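Local structure of membrane-bound lytic murein transglycosylase (Agrobacterium tumefaciens, 2PNW) at residues 98-103 against 347-352; 185-190 against 259-264. The protein probably cleaves the glycan strands of bacterial peptidoglycan as a lytic transglycosylase of the MltA family. All blocks are in the same frame, centred on the assembly; numbering follows the deposited sequence.

Contact 1 of 2, residues 98-103 against 347-352; sequences VTAFYE and ELAGTV
V352 sets its CG1 anti to its own backbone N (chi1 178°), which lays that methyl against the backbone of T99 and leaves CG2 beside A100. CG1 of V352 comes within 3.6 Å of T99 C, while CG2 of V352 lies 3.6 Å from A100 CB. At T99, OG1 sits between N and the carbonyl carbon (chi1 53°) and bonds to D336 and R334 on strand 334-341; its methyl CG2 is beside the carbonyl of V352. A100 points at the partner segment and is small enough to let the helix end come in: its CB lies 3.7 Å from A349 CB and also touches V352 CB. A349 is equally apt, since its methyl has to fit between A100 and the ring of Y102, whose CD2 is 4.2 Å from A349 CB.

Helix 343-350 connects strand 334-341 to strand 353-363, and strand 96-109 pairs with both, parallel to the first and antiparallel to the second. The last turn of the helix therefore packs on a strand that is paired with both of the helix's own flanking strands, consistent with the double-psi beta-barrel class to which the 3D domain is related.

No direct hydrogen bond crosses the contact. T99 offers a CA-H...O contact to V352 O, 3.5 Å from T99 CA with 149° at the hydrogen, and a water does the rest. That water accepts from A100 N at 3.0 Å and lies 2.8 Å from A349 O and 2.7 Å from V352 O, two acceptors that may have to share its protons with others. A349 O also accepts from V352 N, a bond that holds the turn bringing V352 back over the strand.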
loop_
_atom_site.group_PDB
_atom_site.type_symbol
_atom_site.label_atom_id
_atom_site.label_comp_id
_atom_site.label_asym_id
_atom_site.label_seq_id
_atom_site.Cartn_x
_atom_site.Cartn_y
_atom_site.Cartn_z
ATOM N N VAL A 98 3.483 -3.074 12.600
ATOM C CA VAL A 98 2.479 -2.487 11.708
ATOM C C VAL A 98 2.423 -0.969 11.763
ATOM O O VAL A 98 2.585 -0.347 12.833
ATOM C CB VAL A 98 1.062 -3.066 11.903
ATOM C CG1 VAL A 98 1.016 -4.524 11.454
ATOM C CG2 VAL A 98 0.581 -2.908 13.376
ATOM N N THR A 99 2.260 -0.390 10.574
ATOM C CA THR A 99 1.875 0.987 10.429
ATOM C C THR A 99 0.529 0.982 9.704
ATOM O O THR A 99 -0.105 -0.093 9.561
ATOM C CB THR A 99 2.965 1.804 9.712
ATOM O OG1 THR A 99 3.318 1.163 8.478
ATOM C CG2 THR A 99 4.237 1.897 10.592
ATOM N N ALA A 100 0.056 2.148 9.276
ATOM C CA ALA A 100 -1.238 2.187 8.573
ATOM C C ALA A 100 -1.214 3.175 7.428
ATOM O O ALA A 100 -0.381 4.095 7.409
ATOM C CB ALA A 100 -2.389 2.490 9.533
ATOM N N PHE A 101 -2.131 2.989 6.478
ATOM C CA PHE A 101 -2.271 3.901 5.350
ATOM C C PHE A 101 -3.749 4.053 5.012
ATOM O O PHE A 101 -4.592 3.332 5.567
ATOM C CB PHE A 101 -1.415 3.443 4.140
ATOM C CG PHE A 101 -1.980 2.262 3.365
ATOM C CD1 PHE A 101 -2.403 2.429 2.046
ATOM C CD2 PHE A 101 -1.996 0.991 3.908
ATOM C CE1 PHE A 101 -2.884 1.318 1.289
ATOM C CE2 PHE A 101 -2.458 -0.119 3.163
ATOM C CZ PHE A 101 -2.916 0.061 1.868
ATOM N N TYR A 102 -4.081 5.000 4.143
ATOM C CA TYR A 102 -5.494 5.302 3.881
ATOM C C TYR A 102 -5.571 5.933 2.514
ATOM O O TYR A 102 -4.527 6.165 1.903
ATOM C CB TYR A 102 -6.083 6.224 4.969
ATOM C CG TYR A 102 -5.618 7.664 4.923
ATOM C CD1 TYR A 102 -6.515 8.699 4.616
ATOM C CD2 TYR A 102 -4.280 7.996 5.181
ATOM C CE1 TYR A 102 -6.080 10.046 4.579
ATOM C CE2 TYR A 102 -3.845 9.322 5.128
ATOM C CZ TYR A 102 -4.738 10.325 4.843
ATOM O OH TYR A 102 -4.296 11.634 4.811
ATOM N N GLU A 103 -6.787 6.127 2.003
ATOM C CA GLU A 103 -7.008 6.824 0.735
ATOM C C GLU A 103 -7.455 8.240 1.096
ATOM O O GLU A 103 -8.606 8.400 1.560
ATOM C CB GLU A 103 -8.151 6.158 -0.038
ATOM C CG GLU A 103 -8.338 6.683 -1.468
ATOM C CD GLU A 103 -9.576 6.083 -2.192
ATOM O OE1 GLU A 103 -10.548 5.640 -1.524
ATOM O OE2 GLU A 103 -9.598 6.127 -3.443
ATOM N N GLU A 347 -6.861 10.132 10.095
ATOM C CA GLU A 347 -6.546 10.412 11.494
ATOM C C GLU A 347 -6.214 9.108 12.214
ATOM O O GLU A 347 -5.247 9.043 12.961
ATOM C CB GLU A 347 -7.697 11.172 12.171
ATOM C CG GLU A 347 -7.881 12.601 11.624
ATOM C CD GLU A 347 -6.593 13.405 11.636
ATOM O OE1 GLU A 347 -6.092 13.719 12.731
ATOM O OE2 GLU A 347 -6.062 13.720 10.546
ATOM N N LEU A 348 -6.998 8.064 11.940
ATOM C CA LEU A 348 -6.776 6.744 12.522
ATOM C C LEU A 348 -5.446 6.150 12.114
ATOM O O LEU A 348 -4.704 5.607 12.942
ATOM C CB LEU A 348 -7.911 5.801 12.119
ATOM C CG LEU A 348 -9.290 6.049 12.743
ATOM C CD1 LEU A 348 -10.275 5.093 12.130
ATOM C CD2 LEU A 348 -9.243 5.886 14.264
ATOM N N ALA A 349 -5.127 6.265 10.827
ATOM C CA ALA A 349 -3.911 5.681 10.294
ATOM C C ALA A 349 -2.653 6.370 10.820
ATOM O O ALA A 349 -1.615 5.725 11.011
ATOM C CB ALA A 349 -3.944 5.756 8.743
ATOM N N GLY A 350 -2.756 7.684 11.038
ATOM C CA GLY A 350 -1.582 8.547 11.260
ATOM C C GLY A 350 -0.721 8.200 12.466
ATOM O O GLY A 350 0.480 8.524 12.488
ATOM N N THR A 351 -1.324 7.534 13.455
ATOM C CA THR A 351 -0.635 7.183 14.690
ATOM C C THR A 351 -0.313 5.681 14.834
ATOM O O THR A 351 0.267 5.260 15.846
ATOM C CB THR A 351 -1.429 7.671 15.923
ATOM O OG1 THR A 351 -2.737 7.069 15.927
ATOM C CG2 THR A 351 -1.567 9.205 15.916
ATOM N N VAL A 352 -0.673 4.865 13.837
ATOM C CA VAL A 352 -0.400 3.424 13.930
ATOM C C VAL A 352 1.086 3.198 13.755
ATOM O O VAL A 352 1.678 3.598 12.748
ATOM C CB VAL A 352 -1.205 2.569 12.882
ATOM C CG1 VAL A 352 -0.838 1.075 13.001
ATOM C CG2 VAL A 352 -2.690 2.782 13.064
HETATM O O HOH W 1 0.955 4.768 10.393
#

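Contact 2 of 2, residues 185-190 against 259-264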
loop_
_atom_site.group_PDB
_atom_site.type_symbol
_atom_site.label_atom_id
_atom_site.label_comp_id
_atom_site.label_asym_id
_atom_site.label_seq_id
_atom_site.Cartn_x
_atom_site.Cartn_y
_atom_site.Cartn_z
ATOM N N PHE A 185 1.417 13.702 0.523
ATOM C CA PHE A 185 0.910 12.541 1.249
ATOM C C PHE A 185 0.052 11.588 0.395
ATOM O O PHE A 185 0.033 10.395 0.651
ATOM C CB PHE A 185 0.165 12.975 2.500
ATOM C CG PHE A 185 1.080 13.199 3.677
ATOM C CD1 PHE A 185 1.310 12.174 4.593
ATOM C CD2 PHE A 185 1.734 14.418 3.845
ATOM C CE1 PHE A 185 2.170 12.363 5.682
ATOM C CE2 PHE A 185 2.595 14.625 4.932
ATOM C CZ PHE A 185 2.803 13.614 5.860
ATOM N N VAL A 186 -0.638 12.127 -0.599
ATOM C CA VAL A 186 -1.291 11.280 -1.630
ATOM C C VAL A 186 -0.257 10.425 -2.409
ATOM O O VAL A 186 -0.469 9.237 -2.632
ATOM C CB VAL A 186 -2.155 12.156 -2.568
ATOM C CG1 VAL A 186 -2.561 11.389 -3.852
ATOM C CG2 VAL A 186 -3.382 12.671 -1.778
ATOM N N HIS A 187 0.871 11.007 -2.803
ATOM C CA HIS A 187 1.956 10.197 -3.390
ATOM C C HIS A 187 2.366 9.073 -2.447
ATOM O O HIS A 187 2.572 7.949 -2.892
ATOM C CB HIS A 187 3.193 11.058 -3.707
ATOM C CG HIS A 187 3.046 11.923 -4.932
ATOM N ND1 HIS A 187 3.998 11.951 -5.930
ATOM C CD2 HIS A 187 2.054 12.763 -5.333
ATOM C CE1 HIS A 187 3.611 12.785 -6.883
ATOM N NE2 HIS A 187 2.441 13.297 -6.541
ATOM N N VAL A 188 2.486 9.372 -1.149
ATOM C CA VAL A 188 2.910 8.367 -0.170
ATOM C C VAL A 188 1.873 7.251 -0.029
ATOM O O VAL A 188 2.235 6.053 0.010
ATOM C CB VAL A 188 3.197 9.022 1.216
ATOM C CG1 VAL A 188 3.596 7.980 2.260
ATOM C CG2 VAL A 188 4.315 10.062 1.075
ATOM N N GLN A 189 0.592 7.621 0.048
ATOM C CA GLN A 189 -0.468 6.598 0.191
ATOM C C GLN A 189 -0.625 5.777 -1.107
ATOM O O GLN A 189 -0.923 4.563 -1.051
ATOM C CB GLN A 189 -1.824 7.221 0.556
ATOM C CG GLN A 189 -1.869 8.109 1.823
ATOM C CD GLN A 189 -1.015 7.608 2.954
ATOM O OE1 GLN A 189 -1.320 6.601 3.580
ATOM N NE2 GLN A 189 0.073 8.325 3.235
ATOM N N GLY A 190 -0.491 6.451 -2.252
ATOM C CA GLY A 190 -0.575 5.782 -3.569
ATOM C C GLY A 190 -1.962 5.838 -4.206
ATOM O O GLY A 190 -2.160 5.249 -5.249
ATOM N N ILE A 259 5.317 9.931 -7.941
ATOM C CA ILE A 259 4.255 8.995 -8.334
ATOM C C ILE A 259 3.400 9.582 -9.453
ATOM O O ILE A 259 2.981 10.751 -9.393
ATOM C CB ILE A 259 3.345 8.599 -7.126
ATOM C CG1 ILE A 259 4.178 8.019 -5.971
ATOM C CG2 ILE A 259 2.191 7.605 -7.598
ATOM C CD1 ILE A 259 5.193 6.893 -6.402
ATOM N N PHE A 260 3.180 8.783 -10.501
ATOM C CA PHE A 260 2.213 9.153 -11.562
ATOM C C PHE A 260 0.972 8.287 -11.409
ATOM O O PHE A 260 1.059 7.158 -10.945
ATOM C CB PHE A 260 2.826 8.966 -12.960
ATOM C CG PHE A 260 4.024 9.832 -13.189
ATOM C CD1 PHE A 260 3.855 11.181 -13.484
ATOM C CD2 PHE A 260 5.310 9.325 -13.045
ATOM C CE1 PHE A 260 4.959 12.007 -13.686
ATOM C CE2 PHE A 260 6.426 10.156 -13.255
ATOM C CZ PHE A 260 6.229 11.501 -13.556
ATOM N N PHE A 261 -0.184 8.864 -11.736
ATOM C CA PHE A 261 -1.477 8.275 -11.396
ATOM C C PHE A 261 -2.285 8.015 -12.659
ATOM O O PHE A 261 -2.007 8.575 -13.733
ATOM C CB PHE A 261 -2.273 9.239 -10.457
ATOM C CG PHE A 261 -1.646 9.421 -9.100
ATOM C CD1 PHE A 261 -1.979 8.589 -8.050
ATOM C CD2 PHE A 261 -0.705 10.436 -8.889
ATOM C CE1 PHE A 261 -1.388 8.746 -6.758
ATOM C CE2 PHE A 261 -0.106 10.594 -7.632
ATOM C CZ PHE A 261 -0.444 9.754 -6.568
ATOM N N ARG A 262 -3.297 7.159 -12.514
ATOM C CA ARG A 262 -4.349 6.981 -13.514
ATOM C C ARG A 262 -5.690 7.047 -12.786
ATOM O O ARG A 262 -5.782 6.696 -11.615
ATOM C CB ARG A 262 -4.229 5.601 -14.192
ATOM C CG ARG A 262 -4.396 4.433 -13.222
ATOM C CD ARG A 262 -4.287 3.065 -13.936
ATOM N NE ARG A 262 -4.644 1.922 -13.071
ATOM C CZ ARG A 262 -5.887 1.451 -12.889
ATOM N NH1 ARG A 262 -6.941 2.028 -13.467
ATOM N NH2 ARG A 262 -6.089 0.405 -12.094
ATOM N N GLU A 263 -6.720 7.478 -13.503
ATOM C CA GLU A 263 -8.084 7.417 -12.991
ATOM C C GLU A 263 -8.561 5.971 -12.915
ATOM O O GLU A 263 -8.288 5.164 -13.822
ATOM C CB GLU A 263 -9.016 8.235 -13.882
ATOM C CG GLU A 263 -8.754 9.729 -13.803
ATOM C CD GLU A 263 -9.748 10.563 -14.618
ATOM O OE1 GLU A 263 -10.964 10.205 -14.626
ATOM O OE2 GLU A 263 -9.305 11.575 -15.238
ATOM N N ALA A 264 -9.278 5.648 -11.837
ATOM C CA ALA A 264 -9.776 4.305 -11.600
ATOM C C ALA A 264 -11.232 4.383 -11.144
ATOM O O ALA A 264 -11.774 5.496 -11.020
ATOM C CB ALA A 264 -8.946 3.613 -10.572
#
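H187 and I259 mark the closest backbone approach, CA to CA 5.6 Å, where helix 185-189 passes strand 259-263 at 77° with the axes of these short segments 8.9 Å apart. Both segments fall in the MltA-specific insert domain range, and the strand pairs antiparallel with strand 201-209. The ring of H187, with CG anti to the carbonyl carbon (chi1 -75°), is carried over to the strand, and the side chains of H187 and I259 run alongside each other, pointing opposite ways. H187 ND1 comes to 3.1 Å from I259 N. I259 suits the place because its branched CB lies beside the imidazole while I259 CG1 reaches H187 O at 3.5 Å, filling the angle between ring and helix backbone.

F261, two residues on, presents its edge to the face of H187. CE2 stands over the imidazole near its rim, the ring centroids are 5.4 Å apart and the planes meet at 75°, a T-shaped pair. The tip of the same phenyl meets the helix again: V186 CG1 touches F261 CZ at 3.8 Å. F261 CE1 lies 3.9 Å from G190 O, which sits near the ring plane. G190 has just left the helix with positive phi, a conformation that calls for glycine.

Y258 adds a second edge-to-face partner for H187. The weakly positive C-H rim of F261 probably finds mild electrostatic favour in both the imidazole pi face and the carbonyl oxygen of G190.

The centres of contacts 1 and 2 lie about 16 Å apart, and along the chain contact 2 is nested within the loop that contact 1 closes. They meet at Q189: its OE1 is 3.2 Å from Y102 N, a probable hydrogen bond, which ties the end of helix 180-189 to strand 96-109. V186, which touches F261 in contact 2, also packs on P104 and L106 farther along that strand. R238 reaches both sides, with a weak hydrogen bond to the Y102 hydroxyl and a cation-pi contact to F185. E103 forms a salt bridge with R203, on strand 201-209, which pairs with strand 259-263.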